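Local coordinates for cellobiose 2-epimerase (Ruminococcus albus, PDB 3VW5), which catalyses the reversible epimerization of cellobiose to 4-O-beta-D-glucosyl-D-mannose, acting on an unmodified sugar, at residues A[31-34]-A[35-39]; A[318-322]-A[323-327]. The protein carries 2 engineered substitutions. All coordinates share one frame; numbering follows the deposited sequence.

Contact 1 (A[31-34]-A[35-39]); sequences GYLS and YGLEL. Engineered in segment 35-39: Glu38 (natural residue Gly).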
loop_
_atom_site.group_PDB
_atom_site.type_symbol
_atom_site.label_atom_id
_atom_site.label_comp_id
_atom_site.label_asym_id
_atom_site.label_seq_id
_atom_site.Cartn_x
_atom_site.Cartn_y
_atom_site.Cartn_z
ATOM N N GLY A 31 -11.498 -14.589 -2.138
ATOM C CA GLY A 31 -10.342 -14.357 -1.302
ATOM C C GLY A 31 -9.044 -15.004 -1.757
ATOM O O GLY A 31 -7.973 -14.637 -1.266
ATOM N N TYR A 32 -9.109 -15.957 -2.685
ATOM C CA TYR A 32 -7.906 -16.703 -3.037
ATOM C C TYR A 32 -7.874 -17.203 -4.480
ATOM O O TYR A 32 -8.772 -17.927 -4.936
ATOM C CB TYR A 32 -7.684 -17.856 -2.045
ATOM C CG TYR A 32 -6.402 -18.630 -2.262
ATOM C CD1 TYR A 32 -5.222 -18.268 -1.612
ATOM C CD2 TYR A 32 -6.370 -19.734 -3.109
ATOM C CE1 TYR A 32 -4.038 -18.985 -1.811
ATOM C CE2 TYR A 32 -5.200 -20.446 -3.321
ATOM C CZ TYR A 32 -4.034 -20.069 -2.673
ATOM O OH TYR A 32 -2.875 -20.792 -2.887
ATOM N N LEU A 33 -6.832 -16.789 -5.194
ATOM C CA LEU A 33 -6.507 -17.341 -6.503
ATOM C C LEU A 33 -5.063 -17.838 -6.459
ATOM O O LEU A 33 -4.119 -17.030 -6.385
ATOM C CB LEU A 33 -6.664 -16.288 -7.603
ATOM C CG LEU A 33 -6.317 -16.783 -9.019
ATOM C CD1 LEU A 33 -7.368 -17.763 -9.528
ATOM C CD2 LEU A 33 -6.141 -15.638 -10.002
ATOM N N SER A 34 -4.895 -19.158 -6.492
ATOM C CA SER A 34 -3.567 -19.785 -6.426
ATOM C C SER A 34 -2.630 -19.407 -7.584
ATOM O O SER A 34 -3.058 -18.856 -8.612
ATOM C CB SER A 34 -3.707 -21.308 -6.374
ATOM O OG SER A 34 -3.954 -21.850 -7.668
ATOM N N TYR A 35 -1.348 -19.718 -7.404
ATOM C CA TYR A 35 -0.342 -19.542 -8.448
ATOM C C TYR A 35 -0.753 -20.260 -9.734
ATOM O O TYR A 35 -0.643 -19.696 -10.829
ATOM C CB TYR A 35 1.013 -20.067 -7.984
ATOM C CG TYR A 35 2.019 -20.191 -9.111
ATOM C CD1 TYR A 35 2.836 -19.109 -9.467
ATOM C CD2 TYR A 35 2.156 -21.382 -9.821
ATOM C CE1 TYR A 35 3.755 -19.199 -10.489
ATOM C CE2 TYR A 35 3.073 -21.489 -10.857
ATOM C CZ TYR A 35 3.875 -20.394 -11.190
ATOM O OH TYR A 35 4.796 -20.492 -12.219
ATOM N N GLY A 36 -1.220 -21.505 -9.591
ATOM C CA GLY A 36 -1.722 -22.286 -10.711
ATOM C C GLY A 36 -3.082 -21.835 -11.246
ATOM O O GLY A 36 -3.699 -22.512 -12.075
ATOM N N LEU A 37 -3.542 -20.686 -10.765
ATOM C CA LEU A 37 -4.774 -20.047 -11.234
ATOM C C LEU A 37 -6.046 -20.834 -10.904
ATOM O O LEU A 37 -7.058 -20.692 -11.584
ATOM C CB LEU A 37 -4.697 -19.698 -12.730
ATOM C CG LEU A 37 -3.528 -18.794 -13.137
ATOM C CD1 LEU A 37 -3.591 -18.447 -14.612
ATOM C CD2 LEU A 37 -3.495 -17.516 -12.291
ATOM N N GLU A 38 -5.973 -21.652 -9.856
ATOM C CA GLU A 38 -7.142 -22.323 -9.287
ATOM C C GLU A 38 -7.800 -21.407 -8.240
ATOM O O GLU A 38 -7.154 -20.962 -7.285
ATOM C CB GLU A 38 -6.731 -23.665 -8.655
ATOM C CG GLU A 38 -7.525 -24.885 -9.131
ATOM C CD GLU A 38 -8.742 -25.207 -8.235
ATOM O OE1 GLU A 38 -9.831 -24.584 -8.430
ATOM O OE2 GLU A 38 -8.615 -26.089 -7.332
ATOM N N LEU A 39 -9.085 -21.132 -8.431
ATOM C CA LEU A 39 -9.837 -20.213 -7.587
ATOM C C LEU A 39 -10.598 -20.912 -6.453
ATOM O O LEU A 39 -11.284 -21.899 -6.688
ATOM C CB LEU A 39 -10.826 -19.468 -8.468
ATOM C CG LEU A 39 -11.756 -18.477 -7.785
ATOM C CD1 LEU A 39 -10.956 -17.256 -7.356
ATOM C CD2 LEU A 39 -12.926 -18.105 -8.724
#
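Ser34 and Glu38 face each other across a tight reversal and are joined twice: Ser34 N donates to Glu38 O (3.0 Å, 163°), and Glu38 N returns a bond to Ser34 OG (3.0 Å). The serine's first torsion of 79° swings OG back over the turn, toward the amide it accepts from. A third bond, Leu37 N to Ser34 O (2.9 Å), closes a type I turn, with the donor well above the carbonyl plane. Leu37 then takes a left-handed backbone conformation (phi 66°), fitting a type I turn with a G1 beta bulge. Serine suits its place because a short hydroxyl reaches the returning amide; an alanine here would probably leave Glu38 N without that acceptor. Glu38 is engineered in place of glycine, and its carboxylate ends clear of segment 31-34. Beside the turn the apolar leucines pack together: Leu33 CD2 meets Leu37 CD2 at 4.0 Å, while Leu33 CD1 packs on Leu39 CB at the single bridge. In the loop between helix 2-19 and strand 45-46, the turn lies against the segment before helix 373-385: Thr365 OG1 hydrogen-bonds Ser34 O, Val366 and Leu33 bond through their backbones, and Arg344 makes a cation-pi contact with Tyr35.

Contact 2 (A[318-322]-A[323-327]); sequences QHSGD and EKFLE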
loop_
_atom_site.group_PDB
_atom_site.type_symbol
_atom_site.label_atom_id
_atom_site.label_comp_id
_atom_site.label_asym_id
_atom_site.label_seq_id
_atom_site.Cartn_x
_atom_site.Cartn_y
_atom_site.Cartn_z
ATOM N N GLN A 318 10.566 14.198 -11.107
ATOM C CA GLN A 318 9.736 15.388 -10.945
ATOM C C GLN A 318 10.272 16.394 -9.918
ATOM O O GLN A 318 10.067 17.593 -10.066
ATOM C CB GLN A 318 8.302 15.011 -10.610
ATOM C CG GLN A 318 7.566 14.384 -11.765
ATOM C CD GLN A 318 6.110 14.090 -11.441
ATOM O OE1 GLN A 318 5.795 13.446 -10.436
ATOM N NE2 GLN A 318 5.211 14.557 -12.299
ATOM N N HIS A 319 10.958 15.912 -8.886
ATOM C CA HIS A 319 11.494 16.797 -7.857
ATOM C C HIS A 319 12.941 17.192 -8.113
ATOM O O HIS A 319 13.525 17.931 -7.320
ATOM C CB HIS A 319 11.408 16.141 -6.479
ATOM C CG HIS A 319 10.037 16.156 -5.879
ATOM N ND1 HIS A 319 9.062 15.243 -6.219
ATOM C CD2 HIS A 319 9.485 16.958 -4.939
ATOM C CE1 HIS A 319 7.968 15.489 -5.525
ATOM N NE2 HIS A 319 8.197 16.524 -4.740
ATOM N N SER A 320 13.533 16.709 -9.203
ATOM C CA SER A 320 14.976 16.906 -9.386
ATOM C C SER A 320 15.429 17.323 -10.790
ATOM O O SER A 320 16.451 17.998 -10.934
ATOM C CB SER A 320 15.735 15.645 -8.963
ATOM O OG SER A 320 15.466 14.587 -9.860
ATOM N N GLY A 321 14.688 16.898 -11.811
ATOM C CA GLY A 321 15.078 17.110 -13.193
ATOM C C GLY A 321 16.135 16.132 -13.700
ATOM O O GLY A 321 16.533 16.185 -14.866
ATOM N N ASP A 322 16.602 15.241 -12.828
ATOM C CA ASP A 322 17.594 14.235 -13.216
ATOM C C ASP A 322 16.974 13.109 -14.060
ATOM O O ASP A 322 16.040 12.424 -13.634
ATOM C CB ASP A 322 18.294 13.675 -11.973
ATOM C CG ASP A 322 19.505 12.817 -12.314
ATOM O OD1 ASP A 322 19.581 12.303 -13.456
ATOM O OD2 ASP A 322 20.388 12.643 -11.434
ATOM N N GLU A 323 17.501 12.916 -15.260
ATOM C CA GLU A 323 16.865 12.022 -16.217
ATOM C C GLU A 323 17.158 10.557 -15.949
ATOM O O GLU A 323 16.416 9.671 -16.390
ATOM C CB GLU A 323 17.243 12.415 -17.649
ATOM C CG GLU A 323 16.242 13.408 -18.260
ATOM C CD GLU A 323 16.856 14.338 -19.295
ATOM O OE1 GLU A 323 18.015 14.094 -19.724
ATOM O OE2 GLU A 323 16.176 15.327 -19.676
ATOM N N LYS A 324 18.216 10.298 -15.195
ATOM C CA LYS A 324 18.562 8.918 -14.888
ATOM C C LYS A 324 17.456 8.249 -14.061
ATOM O O LYS A 324 17.264 7.037 -14.144
ATOM C CB LYS A 324 19.975 8.826 -14.279
ATOM C CG LYS A 324 20.134 8.058 -12.980
ATOM C CD LYS A 324 21.558 8.239 -12.366
ATOM C CE LYS A 324 21.746 9.623 -11.640
ATOM N NZ LYS A 324 23.001 9.757 -10.785
ATOM N N PHE A 325 16.690 9.047 -13.319
ATOM C CA PHE A 325 15.548 8.518 -12.561
ATOM C C PHE A 325 14.480 7.994 -13.518
ATOM O O PHE A 325 13.886 6.915 -13.312
ATOM C CB PHE A 325 14.948 9.582 -11.639
ATOM C CG PHE A 325 15.710 9.788 -10.350
ATOM C CD1 PHE A 325 16.115 8.712 -9.581
ATOM C CD2 PHE A 325 16.006 11.067 -9.903
ATOM C CE1 PHE A 325 16.802 8.908 -8.389
ATOM C CE2 PHE A 325 16.694 11.271 -8.709
ATOM C CZ PHE A 325 17.097 10.189 -7.951
ATOM N N LEU A 326 14.258 8.766 -14.575
ATOM C CA LEU A 326 13.343 8.406 -15.651
ATOM C C LEU A 326 13.743 7.102 -16.339
ATOM O O LEU A 326 12.915 6.213 -16.537
ATOM C CB LEU A 326 13.324 9.523 -16.677
ATOM C CG LEU A 326 11.927 9.900 -17.126
ATOM C CD1 LEU A 326 10.901 9.367 -16.135
ATOM C CD2 LEU A 326 11.840 11.405 -17.253
ATOM N N GLU A 327 15.012 7.001 -16.724
ATOM C CA GLU A 327 15.527 5.774 -17.314
ATOM C C GLU A 327 15.325 4.586 -16.381
ATOM O O GLU A 327 14.883 3.518 -16.812
ATOM C CB GLU A 327 17.002 5.919 -17.695
ATOM C CG GLU A 327 17.223 6.340 -19.156
ATOM C CD GLU A 327 17.814 7.744 -19.298
ATOM O OE1 GLU A 327 17.091 8.632 -19.825
ATOM O OE2 GLU A 327 18.997 7.957 -18.899
#
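Asp322 caps the start of helix 323-340, and its side chain can be followed outward from the backbone onto Lys324 and Phe325. CB rests near the ring of Phe325, 4.0 Å from its CD2. With CG anti to the backbone N (chi1 -170°), the carboxylate is carried forward over the first turn of the helix. OD1 accepts from Lys324 N at 3.0 Å in a fairly straight bond (158°); the amide comes from the anti side of the oxygen, 35° out of the carboxylate plane. OD2 turns to the lysine side chain, which bends at its third torsion and lays CE alongside OD2 at 3.3 Å, with NZ farther off in a long salt bridge of 3.9 Å. Aspartate therefore suits the N-cap: it is short enough to reach an amide at the helix start, and its negative charge is likely to be eased by the helix dipole and the nearby ammonium.

Ser320 braces the approach to the cap: its OG accepts from Asp322 N at 3.2 Å in an ST turn, donates to Ala316 O and sits at the edge of the Phe325 ring, in its plane, 3.6 Å from CD2. Between them Gly321 has a positive phi, a backbone shape that glycine adopts easily. The main chain adds a weak bond from Phe325 N to Asp322 O. The corner joins helix 303-318 to helix 323-340, and a large apolar ring suits the buried spot where Phe325 is wedged against Phe313 and Ala316 of the former and against His276 and Gln279 of helix 261-281.

The two contacts are separate local turns of one (alpha/alpha)6 barrel. Their centres are 38 Å apart and their nearest atoms about 26 Å, so neither touches the other. Contact 1 is a hairpin-like reversal in a long loop; contact 2 is a helix-to-helix corner with a capped start. Both lie toward the outside, their centres 21 and 23 Å from the centre of the chain. Helix 323-340 gives them an indirect tie: it begins at contact 2, and its far end leads on to an arginine that packs on contact 1. No ligand is identified beside either contact.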